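Local coordinates for protein oxaloacetate acetyl hydrolase (Cryphonectria parasitica, PDB 3LYE) that belongs to the phosphoenolpyruvate phosphomutase family of TIM-barrel enzymes and binds calcium ions, at residues A[221-226]-A[245-250]; A[48-53]-A[92-97]; A[170-175]-A[195-200]. All blocks are in the same frame, centred on the assembly; numbering follows the deposited sequence.

Interaction 1: residues A[221-226]-A[245-250]. With CA (calcium ion), chain C.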
ATOM      1  N   ASN A 221      21.322 -12.330  18.538  1.00 13.38           N
ATOM      2  CA  ASN A 221      20.189 -11.427  18.660  1.00 14.20           C
ATOM      3  C   ASN A 221      20.000 -11.029  20.113  1.00 15.29           C
ATOM      4  O   ASN A 221      19.636 -11.853  20.945  1.00 19.85           O
ATOM      5  CB  ASN A 221      18.919 -12.078  18.175  1.00 15.94           C
ATOM      6  CG  ASN A 221      17.707 -11.176  18.340  1.00 16.67           C
ATOM      7  OD1 ASN A 221      17.803  -9.945  18.390  1.00 16.65           O
ATOM      8  ND2 ASN A 221      16.555 -11.794  18.449  1.00 20.09           N
ATOM      9  N   SER A 222      20.312  -9.774  20.402  1.00 13.99           N
ATOM     10  CA  SER A 222      20.169  -9.190  21.733  1.00 13.91           C
ATOM     11  C   SER A 222      18.763  -8.569  21.848  1.00 15.87           C
ATOM     12  O   SER A 222      18.443  -7.661  21.127  1.00 18.68           O
ATOM     13  CB  SER A 222      21.241  -8.124  21.900  1.00 17.24           C
ATOM     14  OG  SER A 222      21.221  -7.596  23.207  1.00 21.93           O
ATOM     15  N   VAL A 223      17.948  -9.059  22.763  1.00 15.66           N
ATOM     16  CA  VAL A 223      16.587  -8.578  22.957  1.00 14.36           C
ATOM     17  C   VAL A 223      16.584  -7.751  24.224  1.00 15.67           C
ATOM     18  O   VAL A 223      16.663  -8.278  25.345  1.00 17.06           O
ATOM     19  CB  VAL A 223      15.649  -9.769  23.050  1.00 15.70           C
ATOM     20  CG1 VAL A 223      14.216  -9.312  23.251  1.00 16.28           C
ATOM     21  CG2 VAL A 223      15.805 -10.642  21.799  1.00 18.85           C
ATOM     22  N   GLU A 224      16.479  -6.439  24.061  1.00 13.05           N
ATOM     23  CA  GLU A 224      16.516  -5.584  25.238  1.00 12.73           C
ATOM     24  C   GLU A 224      15.334  -5.846  26.168  1.00 11.70           C
ATOM     25  O   GLU A 224      14.172  -5.845  25.768  1.00 12.72           O
ATOM     26  CB  GLU A 224      16.580  -4.123  24.806  1.00 13.33           C
ATOM     27  CG  GLU A 224      16.585  -3.123  25.964  1.00 13.70           C
ATOM     28  CD  GLU A 224      17.834  -3.231  26.872  1.00 15.57           C
ATOM     29  OE1 GLU A 224      17.828  -2.611  27.965  1.00 16.91           O
ATOM     30  OE2 GLU A 224      18.810  -3.933  26.525  1.00 16.67           O
ATOM     31  N   ASN A 225      15.669  -6.139  27.416  1.00 12.60           N
ATOM     32  CA  ASN A 225      14.696  -6.407  28.480  1.00 13.67           C
ATOM     33  C   ASN A 225      13.938  -7.705  28.255  1.00 14.93           C
ATOM     34  O   ASN A 225      12.853  -7.912  28.806  1.00 16.97           O
ATOM     35  CB  ASN A 225      13.776  -5.216  28.675  1.00 12.56           C
ATOM     36  CG  ASN A 225      14.525  -3.985  29.104  1.00 12.72           C
ATOM     37  OD1 ASN A 225      15.607  -4.085  29.678  1.00 13.74           O
ATOM     38  ND2 ASN A 225      13.975  -2.822  28.824  1.00 12.99           N
ATOM     39  N   GLY A 226      14.577  -8.590  27.499  1.00 16.33           N
ATOM     40  CA  GLY A 226      14.030  -9.884  27.176  1.00 18.07           C
ATOM     41  C   GLY A 226      14.382 -10.947  28.196  1.00 19.56           C
ATOM     42  O   GLY A 226      14.737 -10.646  29.343  1.00 20.61           O
ATOM     43  N   ILE A 245      22.583  -8.144  16.430  1.00 10.26           N
ATOM     44  CA  ILE A 245      21.427  -7.295  16.171  1.00 10.92           C
ATOM     45  C   ILE A 245      20.797  -6.958  17.499  1.00 11.70           C
ATOM     46  O   ILE A 245      20.835  -7.749  18.435  1.00 13.04           O
ATOM     47  CB  ILE A 245      20.453  -7.909  15.159  1.00 11.38           C
ATOM     48  CG1 ILE A 245      19.753  -9.148  15.719  1.00 12.51           C
ATOM     49  CG2 ILE A 245      21.209  -8.229  13.856  1.00 11.73           C
ATOM     50  CD1 ILE A 245      18.845  -9.800  14.716  1.00 12.75           C
ATOM     51  N   PHE A 246      20.202  -5.775  17.568  1.00 11.23           N
ATOM     52  CA  PHE A 246      19.608  -5.305  18.791  1.00 11.54           C
ATOM     53  C   PHE A 246      18.104  -5.047  18.706  1.00 11.45           C
ATOM     54  O   PHE A 246      17.664  -3.931  18.401  1.00 12.14           O
ATOM     55  CB  PHE A 246      20.392  -4.055  19.210  1.00 12.45           C
ATOM     56  CG  PHE A 246      21.786  -4.352  19.650  1.00 12.66           C
ATOM     57  CD1 PHE A 246      22.090  -4.520  20.983  1.00 12.80           C
ATOM     58  CD2 PHE A 246      22.797  -4.478  18.725  1.00 12.57           C
ATOM     59  CE1 PHE A 246      23.378  -4.820  21.373  1.00 13.59           C
ATOM     60  CE2 PHE A 246      24.080  -4.808  19.121  1.00 14.61           C
ATOM     61  CZ  PHE A 246      24.377  -4.967  20.447  1.00 13.48           C
ATOM     62  N   SER A 247      17.344  -6.102  18.983  1.00 11.81           N
ATOM     63  CA  SER A 247      15.890  -6.058  18.988  1.00 12.58           C
ATOM     64  C   SER A 247      15.447  -5.157  20.145  1.00 12.02           C
ATOM     65  O   SER A 247      15.944  -5.221  21.252  1.00 12.92           O
ATOM     66  CB  SER A 247      15.293  -7.447  19.130  1.00 12.56           C
ATOM     67  OG  SER A 247      15.727  -8.249  18.059  1.00 14.64           O
ATOM     68  N   PHE A 248      14.478  -4.320  19.850  1.00 11.65           N
ATOM     69  CA  PHE A 248      13.890  -3.359  20.760  1.00 11.97           C
ATOM     70  C   PHE A 248      14.804  -2.186  21.164  1.00 12.53           C
ATOM     71  O   PHE A 248      14.406  -1.382  21.990  1.00 13.31           O
ATOM     72  CB  PHE A 248      13.311  -4.050  22.004  1.00 12.59           C
ATOM     73  CG  PHE A 248      12.239  -5.027  21.690  1.00 12.86           C
ATOM     74  CD1 PHE A 248      12.510  -6.379  21.578  1.00 15.09           C
ATOM     75  CD2 PHE A 248      10.953  -4.608  21.483  1.00 14.04           C
ATOM     76  CE1 PHE A 248      11.502  -7.279  21.267  1.00 14.55           C
ATOM     77  CE2 PHE A 248       9.953  -5.519  21.152  1.00 14.65           C
ATOM     78  CZ  PHE A 248      10.225  -6.847  21.047  1.00 15.12           C
ATOM     79  N   ALA A 249      15.951  -2.020  20.520  1.00 11.16           N
ATOM     80  CA  ALA A 249      16.881  -0.957  20.882  1.00 11.80           C
ATOM     81  C   ALA A 249      16.313   0.419  20.710  1.00 11.60           C
ATOM     82  O   ALA A 249      16.758   1.346  21.381  1.00 13.30           O
ATOM     83  CB  ALA A 249      18.141  -1.031  20.067  1.00 14.73           C
ATOM     84  N   THR A 250      15.397   0.598  19.753  1.00 10.41           N
ATOM     85  CA  THR A 250      14.814   1.912  19.555  1.00  9.96           C
ATOM     86  C   THR A 250      13.343   1.980  19.912  1.00  8.94           C
ATOM     87  O   THR A 250      12.899   3.013  20.403  1.00 10.08           O
ATOM     88  CB  THR A 250      15.079   2.457  18.120  1.00  9.48           C
ATOM     89  OG1 THR A 250      14.453   1.636  17.126  1.00  9.16           O
ATOM     90  CG2 THR A 250      16.576   2.567  17.815  1.00 10.25           C
TER
HETATM   91 CA    CA C 502      17.541  -2.916  30.231  1.00 13.84          CA
HETATM   92  O   HOH W   1      13.804 -10.140  18.461  1.00 48.27           O
HETATM   93  O   HOH W   2      18.478  -4.747  21.909  1.00 18.99           O
HETATM   94  O   HOH W   3      19.463  -1.781  30.999  1.00 16.46           O
HETATM   95  O   HOH W   4      18.753  -4.892  30.254  1.00 18.53           O
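Asn221 leans across to Ile245 and Ser247 on the neighbouring strand. Its CB packs 3.9 Å from Ile245 CG1. CG lies anti to the backbone N (chi1 178°), beside the carbonyl carbon. The side chain crosses that of Ile245 at a slant, and its amide oxygen reaches Ser247. OD1 takes a hydrogen bond from Ser247 OG at 2.7 Å. The donor lies in the amide plane, on a lone pair, with a C=O...donor angle of 124°. The same OD1 has the Ile245 CG1 methylene alongside, at 3.4 Å. ND2 donates to water 1, which in turn donates to Ser247 OG. The amide and the hydroxyl are therefore joined twice, once directly and once through water. ND2 also donates to Glu198.

Strands 219-223 and 243-247 run parallel, joined by helix 233-239. They form one beta-alpha-beta unit of the TIM barrel. Asn221, Val223, Ile245 and Ser247 point to one face of the sheet. Ser222 and Phe246 point to the other. Within these segments Ser222 N bonds to Ile245 O at 2.9 Å. The return bond, Ser247 N to Ser222 O, is weak. Glu224 N then gives a nearly straight bond (174°) to Ser247 O at 3.1 Å. Water 2 donates to both Ser222 O and Ser247 O, bridging two acceptors that lie close together.

At the ends of the strands, Val223 and Phe248 lie side by side and point the same way. Val223 CG1 touches Phe248 CD1 at 3.8 Å. The Glu224 side chain bends at chi2 and turns away to a calcium ion. Glu224 OE1 and Asn225 OD1 each bind this ion, with waters 3 and 4. Thr273 O and Asp275 OD1 of a second subunit complete the site.

Interaction 2: residues A[48-53]-A[92-97]. With CA (calcium ion), chain B.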
ATOM      1  N   SER A  48      25.559  -0.823   9.760  1.00 12.11           N
ATOM      2  CA  SER A  48      24.510  -1.721   9.310  1.00 11.35           C
ATOM      3  C   SER A  48      23.328  -1.509  10.232  1.00 10.32           C
ATOM      4  O   SER A  48      23.500  -1.156  11.400  1.00 11.04           O
ATOM      5  CB  SER A  48      24.944  -3.188   9.362  1.00 14.49           C
ATOM      6  OG  SER A  48      23.920  -4.001   8.773  1.00 19.53           O
ATOM      7  N   LEU A  49      22.135  -1.703   9.702  1.00  9.64           N
ATOM      8  CA  LEU A  49      20.904  -1.538  10.464  1.00  8.90           C
ATOM      9  C   LEU A  49      20.132  -2.844  10.448  1.00  8.95           C
ATOM     10  O   LEU A  49      20.327  -3.664   9.544  1.00  9.61           O
ATOM     11  CB  LEU A  49      19.995  -0.483   9.825  1.00 11.20           C
ATOM     12  CG  LEU A  49      20.207   0.984  10.219  1.00 16.08           C
ATOM     13  CD1 LEU A  49      21.588   1.481  10.402  1.00 18.07           C
ATOM     14  CD2 LEU A  49      19.395   1.921   9.329  1.00 14.51           C
ATOM     15  N   TYR A  50      19.251  -3.030  11.428  1.00  8.73           N
ATOM     16  CA  TYR A  50      18.418  -4.214  11.503  1.00  7.97           C
ATOM     17  C   TYR A  50      16.944  -3.752  11.605  1.00  8.76           C
ATOM     18  O   TYR A  50      16.582  -2.964  12.501  1.00 10.11           O
ATOM     19  CB  TYR A  50      18.741  -5.068  12.739  1.00  8.96           C
ATOM     20  CG  TYR A  50      17.748  -6.157  13.066  1.00  9.59           C
ATOM     21  CD1 TYR A  50      17.204  -6.275  14.322  1.00  9.68           C
ATOM     22  CD2 TYR A  50      17.383  -7.088  12.117  1.00  9.93           C
ATOM     23  CE1 TYR A  50      16.317  -7.252  14.597  1.00 10.16           C
ATOM     24  CE2 TYR A  50      16.475  -8.036  12.381  1.00 10.02           C
ATOM     25  CZ  TYR A  50      15.975  -8.151  13.639  1.00 10.79           C
ATOM     26  OH  TYR A  50      15.116  -9.159  13.919  1.00 12.13           O
ATOM     27  N   MET A  51      16.086  -4.185  10.698  1.00  7.74           N
ATOM     28  CA  MET A  51      14.678  -3.842  10.770  1.00  8.29           C
ATOM     29  C   MET A  51      13.948  -4.954  11.489  1.00  8.06           C
ATOM     30  O   MET A  51      13.852  -6.092  11.019  1.00  8.53           O
ATOM     31  CB  MET A  51      14.039  -3.697   9.412  1.00  8.06           C
ATOM     32  CG  MET A  51      12.584  -3.209   9.491  1.00  7.92           C
ATOM     33  SD  MET A  51      11.715  -3.266   7.920  1.00  8.64           S
ATOM     34  CE  MET A  51      11.083  -4.947   7.942  1.00  8.08           C
ATOM     35  N   THR A  52      13.364  -4.597  12.621  1.00  9.08           N
ATOM     36  CA  THR A  52      12.653  -5.548  13.442  1.00  9.48           C
ATOM     37  C   THR A  52      11.233  -5.813  13.001  1.00  9.19           C
ATOM     38  O   THR A  52      10.537  -4.949  12.501  1.00  9.67           O
ATOM     39  CB  THR A  52      12.631  -5.096  14.912  1.00 11.45           C
ATOM     40  OG1 THR A  52      11.670  -4.057  15.038  1.00 13.73           O
ATOM     41  CG2 THR A  52      13.960  -4.610  15.344  1.00 11.58           C
ATOM     42  N   GLY A  53      10.781  -7.037  13.228  1.00 10.10           N
ATOM     43  CA  GLY A  53       9.417  -7.426  12.908  1.00  9.84           C
ATOM     44  C   GLY A  53       8.443  -6.874  13.954  1.00  9.45           C
ATOM     45  O   GLY A  53       7.375  -6.362  13.621  1.00  9.03           O
ATOM     46  N   ILE A  92      19.656  -5.419   7.351  1.00  7.60           N
ATOM     47  CA  ILE A  92      19.279  -6.800   7.583  1.00  7.10           C
ATOM     48  C   ILE A  92      17.813  -6.680   8.057  1.00  6.92           C
ATOM     49  O   ILE A  92      17.541  -5.858   8.952  1.00  8.87           O
ATOM     50  CB  ILE A  92      20.095  -7.497   8.654  1.00  8.08           C
ATOM     51  CG1 ILE A  92      21.531  -7.652   8.161  1.00 10.03           C
ATOM     52  CG2 ILE A  92      19.477  -8.871   8.986  1.00  9.26           C
ATOM     53  CD1 ILE A  92      22.487  -8.170   9.210  1.00 10.86           C
ATOM     54  N   ALA A  93      16.885  -7.460   7.497  1.00  7.79           N
ATOM     55  CA  ALA A  93      15.501  -7.409   7.899  1.00  8.42           C
ATOM     56  C   ALA A  93      14.963  -8.758   8.301  1.00  9.30           C
ATOM     57  O   ALA A  93      15.359  -9.784   7.769  1.00 10.56           O
ATOM     58  CB  ALA A  93      14.638  -6.882   6.769  1.00  9.59           C
ATOM     59  N   ASP A  94      14.093  -8.746   9.302  1.00  8.35           N
ATOM     60  CA  ASP A  94      13.412  -9.952   9.701  1.00  8.10           C
ATOM     61  C   ASP A  94      12.534 -10.390   8.522  1.00  9.52           C
ATOM     62  O   ASP A  94      11.938  -9.521   7.861  1.00  8.62           O
ATOM     63  CB  ASP A  94      12.475  -9.565  10.867  1.00  8.71           C
ATOM     64  CG  ASP A  94      11.759 -10.721  11.533  1.00 11.01           C
ATOM     65  OD1 ASP A  94      11.884 -11.881  11.085  1.00 10.80           O
ATOM     66  OD2 ASP A  94      11.064 -10.429  12.553  1.00 13.24           O
ATOM     67  N   MET A  95      12.534 -11.682   8.183  1.00  8.46           N
ATOM     68  CA  MET A  95      11.634 -12.195   7.162  1.00  8.54           C
ATOM     69  C   MET A  95      10.746 -13.308   7.770  1.00  8.79           C
ATOM     70  O   MET A  95      10.099 -14.070   7.064  1.00  9.48           O
ATOM     71  CB  MET A  95      12.254 -12.587   5.827  1.00  8.87           C
ATOM     72  CG  MET A  95      13.157 -13.789   5.864  1.00  9.13           C
ATOM     73  SD  MET A  95      13.672 -14.353   4.216  1.00 10.70           S
ATOM     74  CE  MET A  95      12.183 -15.187   3.705  1.00 10.78           C
ATOM     75  N   ASP A  96      10.755 -13.398   9.103  1.00  9.37           N
ATOM     76  CA  ASP A  96       9.915 -14.349   9.806  1.00  9.62           C
ATOM     77  C   ASP A  96      10.038 -15.764   9.199  1.00 10.36           C
ATOM     78  O   ASP A  96      11.156 -16.280   9.157  1.00 11.09           O
ATOM     79  CB  ASP A  96       8.488 -13.791   9.838  1.00  9.79           C
ATOM     80  CG  ASP A  96       8.402 -12.521  10.618  1.00  9.99           C
ATOM     81  OD1 ASP A  96       8.481 -12.611  11.835  1.00 12.49           O
ATOM     82  OD2 ASP A  96       8.317 -11.438  10.021  1.00 12.24           O
ATOM     83  N   THR A  97       8.927 -16.383   8.812  1.00  9.39           N
ATOM     84  CA  THR A  97       8.964 -17.700   8.234  1.00 10.62           C
ATOM     85  C   THR A  97       8.772 -17.638   6.699  1.00 11.62           C
ATOM     86  O   THR A  97       8.660 -18.673   6.032  1.00 11.66           O
ATOM     87  CB  THR A  97       7.884 -18.614   8.789  1.00 16.34           C
ATOM     88  OG1 THR A  97       6.634 -18.095   8.391  1.00 18.63           O
ATOM     89  CG2 THR A  97       7.887 -18.709  10.314  1.00 16.89           C
TER
HETATM   90 CA    CA B 501       9.612 -11.999  13.840  1.00 16.06          CA
HETATM   91  O   HOH W   5      12.523  -8.885  14.523  0.93 14.74           O
HETATM   92  O   HOH W   6      11.531 -13.296  13.336  1.00 13.90           O
HETATM   93  O   HOH W   7       8.901 -14.304  14.349  1.00 19.22           O
HETATM   94  O   HOH W   8       8.065 -10.266  13.863  1.00 17.20           O
HETATM   95  O   HOH W   9       8.501 -12.306  16.092  0.91 19.37           O
HETATM   96  O   HOH W  10      11.012 -11.130  14.960  1.00 19.49           O
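Asp94 reaches past Gly53 and ends on a calcium ion. Its OD2 lies 3.4 Å from Gly53 CA, which has no side chain in the way, and binds the metal at 2.5 Å. Asp96 OD1 binds the same calcium ion at 2.4 Å. Waters 6 to 10 supply the remaining ligands of the model, making seven in all.

The next shell holds the Asp94 carboxylate in place. Its CG lies anti to the backbone N (chi1 -174°), which extends the group toward Gly53. OD1 accepts from Asp96 N at 2.7 Å and closes an Asx turn. That N-H arrives from above the carboxylate plane, 42° out of it. The turn is consistent with the two aspartates reaching one ion. Water 5 donates to OD2 at 2.9 Å. It also accepts from Gly53 N and sits 2.7 Å from Tyr50 OH. Tyr50 and Asp94 lie side by side and point the same way, with ring and carboxylate planes 32° apart. The Tyr50 hydroxyl has a further partner in His121 NE2.

Behind this shell stand two parallel strands of the TIM barrel, 49-51 and 91-94. Three backbone bonds join them: Ile92 N to Leu49 O, Met51 N to Ile92 O, and Asp94 N to Met51 O at 3.2 Å. Met51 CB meets Ala93 CB at 4.2 Å on the face turned to the outer helices, where Met51 packs on helix 71-82. Thr52 caps helix 53-61 through a bond from Gly55 N to its OG1.

Both Asp94 oxygens are thus engaged. OD1 is held by the turn, and OD2 by the metal and water 5. These bonds would restrict rotation of the carboxylate at the C-terminal mouth of the barrel.

Interaction 3: residues A[170-175]-A[195-200]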
ATOM      1  N   ASP A 170      14.535 -21.476  16.307  1.00 18.19           N
ATOM      2  CA  ASP A 170      13.836 -21.185  17.543  1.00 17.91           C
ATOM      3  C   ASP A 170      13.594 -22.497  18.293  1.00 19.34           C
ATOM      4  O   ASP A 170      12.768 -22.546  19.190  1.00 22.61           O
ATOM      5  CB  ASP A 170      12.485 -20.578  17.204  1.00 17.87           C
ATOM      6  CG  ASP A 170      12.590 -19.129  16.828  1.00 21.97           C
ATOM      7  OD1 ASP A 170      12.825 -18.325  17.740  1.00 23.84           O
ATOM      8  OD2 ASP A 170      12.445 -18.796  15.640  1.00 21.46           O
ATOM      9  N   ALA A 171      14.342 -23.544  17.947  1.00 18.46           N
ATOM     10  CA  ALA A 171      14.179 -24.853  18.580  1.00 19.05           C
ATOM     11  C   ALA A 171      14.783 -25.079  19.973  1.00 21.83           C
ATOM     12  O   ALA A 171      14.520 -26.116  20.577  1.00 23.66           O
ATOM     13  CB  ALA A 171      14.743 -25.935  17.644  1.00 18.83           C
ATOM     14  N   LEU A 172      15.577 -24.156  20.498  1.00 21.46           N
ATOM     15  CA  LEU A 172      16.182 -24.380  21.813  1.00 23.22           C
ATOM     16  C   LEU A 172      15.261 -24.777  22.952  1.00 25.44           C
ATOM     17  O   LEU A 172      15.509 -25.766  23.629  1.00 27.37           O
ATOM     18  CB  LEU A 172      17.023 -23.180  22.237  1.00 24.99           C
ATOM     19  CG  LEU A 172      17.887 -23.389  23.480  1.00 26.96           C
ATOM     20  CD1 LEU A 172      19.021 -24.374  23.230  1.00 27.83           C
ATOM     21  CD2 LEU A 172      18.449 -22.060  23.927  1.00 27.31           C
ATOM     22  N   GLN A 173      14.192 -24.021  23.135  1.00 27.37           N
ATOM     23  CA  GLN A 173      13.241 -24.278  24.209  1.00 32.20           C
ATOM     24  C   GLN A 173      12.560 -25.637  24.153  1.00 33.08           C
ATOM     25  O   GLN A 173      12.579 -26.397  25.122  1.00 36.34           O
ATOM     26  CB  GLN A 173      12.180 -23.178  24.161  1.00 36.39           C
ATOM     27  CG  GLN A 173      11.203 -23.112  25.318  1.00 40.91           C
ATOM     28  CD  GLN A 173      10.276 -21.915  25.184  1.00 45.94           C
ATOM     29  OE1 GLN A 173       9.324 -21.762  25.947  1.00 49.49           O
ATOM     30  NE2 GLN A 173      10.547 -21.060  24.190  1.00 46.53           N
ATOM     31  N   SER A 174      11.969 -25.954  23.009  1.00 31.54           N
ATOM     32  CA  SER A 174      11.272 -27.215  22.862  1.00 30.91           C
ATOM     33  C   SER A 174      12.054 -28.458  22.483  1.00 33.38           C
ATOM     34  O   SER A 174      11.642 -29.565  22.858  1.00 35.22           O
ATOM     35  CB  SER A 174      10.143 -27.039  21.855  1.00 28.34           C
ATOM     36  OG  SER A 174      10.655 -26.865  20.543  1.00 29.25           O
ATOM     37  N   LEU A 175      13.184 -28.287  21.809  1.00 30.80           N
ATOM     38  CA  LEU A 175      13.995 -29.414  21.367  1.00 28.12           C
ATOM     39  C   LEU A 175      15.411 -29.490  21.886  1.00 29.48           C
ATOM     40  O   LEU A 175      16.033 -30.550  21.808  1.00 32.83           O
ATOM     41  CB  LEU A 175      14.014 -29.437  19.837  1.00 27.42           C
ATOM     42  CG  LEU A 175      12.611 -29.573  19.246  1.00 27.27           C
ATOM     43  CD1 LEU A 175      12.622 -29.608  17.705  1.00 27.02           C
ATOM     44  CD2 LEU A 175      11.944 -30.825  19.810  1.00 30.49           C
ATOM     45  N   GLY A 195      24.231 -18.295  10.689  1.00 12.89           N
ATOM     46  CA  GLY A 195      23.281 -18.964  11.538  1.00 12.89           C
ATOM     47  C   GLY A 195      22.898 -18.086  12.735  1.00 14.04           C
ATOM     48  O   GLY A 195      23.655 -17.206  13.158  1.00 14.94           O
ATOM     49  N   LEU A 196      21.686 -18.288  13.228  1.00 13.47           N
ATOM     50  CA  LEU A 196      21.158 -17.560  14.373  1.00 12.72           C
ATOM     51  C   LEU A 196      20.419 -18.545  15.275  1.00 14.18           C
ATOM     52  O   LEU A 196      19.392 -19.099  14.907  1.00 14.74           O
ATOM     53  CB  LEU A 196      20.211 -16.436  13.923  1.00 12.86           C
ATOM     54  CG  LEU A 196      19.245 -15.816  14.946  1.00 16.82           C
ATOM     55  CD1 LEU A 196      19.913 -15.464  16.235  1.00 18.22           C
ATOM     56  CD2 LEU A 196      18.563 -14.597  14.298  1.00 16.59           C
ATOM     57  N   LEU A 197      21.014 -18.814  16.435  1.00 16.00           N
ATOM     58  CA  LEU A 197      20.427 -19.681  17.440  1.00 16.99           C
ATOM     59  C   LEU A 197      19.760 -18.624  18.351  1.00 17.15           C
ATOM     60  O   LEU A 197      20.432 -17.874  19.049  1.00 19.02           O
ATOM     61  CB  LEU A 197      21.494 -20.520  18.139  1.00 18.16           C
ATOM     62  CG  LEU A 197      20.961 -21.716  18.935  1.00 21.98           C
ATOM     63  CD1 LEU A 197      22.067 -22.681  19.303  1.00 21.06           C
ATOM     64  CD2 LEU A 197      20.215 -21.261  20.186  1.00 21.64           C
ATOM     65  N   GLU A 198      18.445 -18.577  18.311  1.00 15.69           N
ATOM     66  CA  GLU A 198      17.652 -17.599  19.097  1.00 18.34           C
ATOM     67  C   GLU A 198      17.414 -17.978  20.529  1.00 21.49           C
ATOM     68  O   GLU A 198      17.154 -19.118  20.863  1.00 23.47           O
ATOM     69  CB  GLU A 198      16.271 -17.453  18.449  1.00 18.86           C
ATOM     70  CG  GLU A 198      15.273 -16.474  19.086  1.00 19.86           C
ATOM     71  CD  GLU A 198      15.706 -15.025  18.988  1.00 25.47           C
ATOM     72  OE1 GLU A 198      16.471 -14.690  18.059  1.00 25.34           O
ATOM     73  OE2 GLU A 198      15.267 -14.225  19.843  1.00 28.75           O
ATOM     74  N   GLY A 199      17.529 -16.999  21.396  1.00 22.61           N
ATOM     75  CA  GLY A 199      17.268 -17.235  22.796  1.00 22.27           C
ATOM     76  C   GLY A 199      18.205 -18.018  23.672  1.00 24.33           C
ATOM     77  O   GLY A 199      17.752 -18.861  24.460  1.00 26.59           O
ATOM     78  N   PHE A 200      19.491 -17.717  23.615  1.00 24.65           N
ATOM     79  CA  PHE A 200      20.438 -18.426  24.451  1.00 26.14           C
ATOM     80  C   PHE A 200      20.021 -18.250  25.915  1.00 29.01           C
ATOM     81  O   PHE A 200      19.505 -17.189  26.315  1.00 30.25           O
ATOM     82  CB  PHE A 200      21.838 -17.854  24.296  1.00 25.26           C
ATOM     83  CG  PHE A 200      22.476 -18.146  22.971  1.00 25.83           C
ATOM     84  CD1 PHE A 200      22.834 -19.432  22.646  1.00 24.98           C
ATOM     85  CD2 PHE A 200      22.751 -17.138  22.071  1.00 24.47           C
ATOM     86  CE1 PHE A 200      23.441 -19.724  21.437  1.00 24.52           C
ATOM     87  CE2 PHE A 200      23.350 -17.424  20.852  1.00 23.81           C
ATOM     88  CZ  PHE A 200      23.702 -18.716  20.540  1.00 24.29           C
TER
HETATM   89  O   HOH W  11      16.382 -21.364  19.626  1.00 24.38           O
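Leu172 makes the apolar part of this contact, chiefly with its CD2 methyl. The methyl meets Leu197 CD2 at 4.2 Å. It also rests 3.3 Å from Gly199 O and reaches Phe200 CA. The leucine CG is anti to the backbone N (chi1 -170°), and from there CD2 reaches the loop residue Gly199. Leu172 packs further on Tyr177 and Cys180 of helix 177-189. Leu197 O sits over one face of the Phe200 ring, offset toward its rim.

The polar link runs through water. Water 11 accepts from Leu172 N at 3.0 Å and donates to Glu198 O at 2.7 Å. It bridges Leu172 N to the end of the strand. In TIM-barrel terms, this joins two successive beta-alpha loops on the C-terminal side of the sheet.

The third kind of contact sets carbon against carboxylate. Asp170 OD1 lies 3.4 Å from Glu198 CG and 3.6 Å from its CB. The two acids run side by side, their carboxylate planes 45° apart. Glu198 bends at chi2, and its polar end turns to Asn221.

Asp170 OD1 and Glu198 OE1 remain 5.2 Å apart. Salt bridges from Asp170 to Lys137 and Arg168 probably offset the repulsion between these like charges.

Overall arrangement
All three contacts sit on the one parallel sheet of the barrel, toward the C-terminal ends of its strands. Interactions 1 and 2 have centres about 12 Å apart and touch where Ile245 CD1 meets Tyr50 CZ at 3.5 Å. Interactions 1 and 3 meet through Asn221 ND2 and Glu198 OE1, 2.9 Å apart. Interactions 2 and 3 do not touch; their nearest atoms are about 6 Å apart. The calcium ion of interaction 2 lies among them: the side chains of Ser247 and Asp170 are each about 8 Å from this ion. The second calcium, on Glu224 and Asn225, instead lies at a subunit interface.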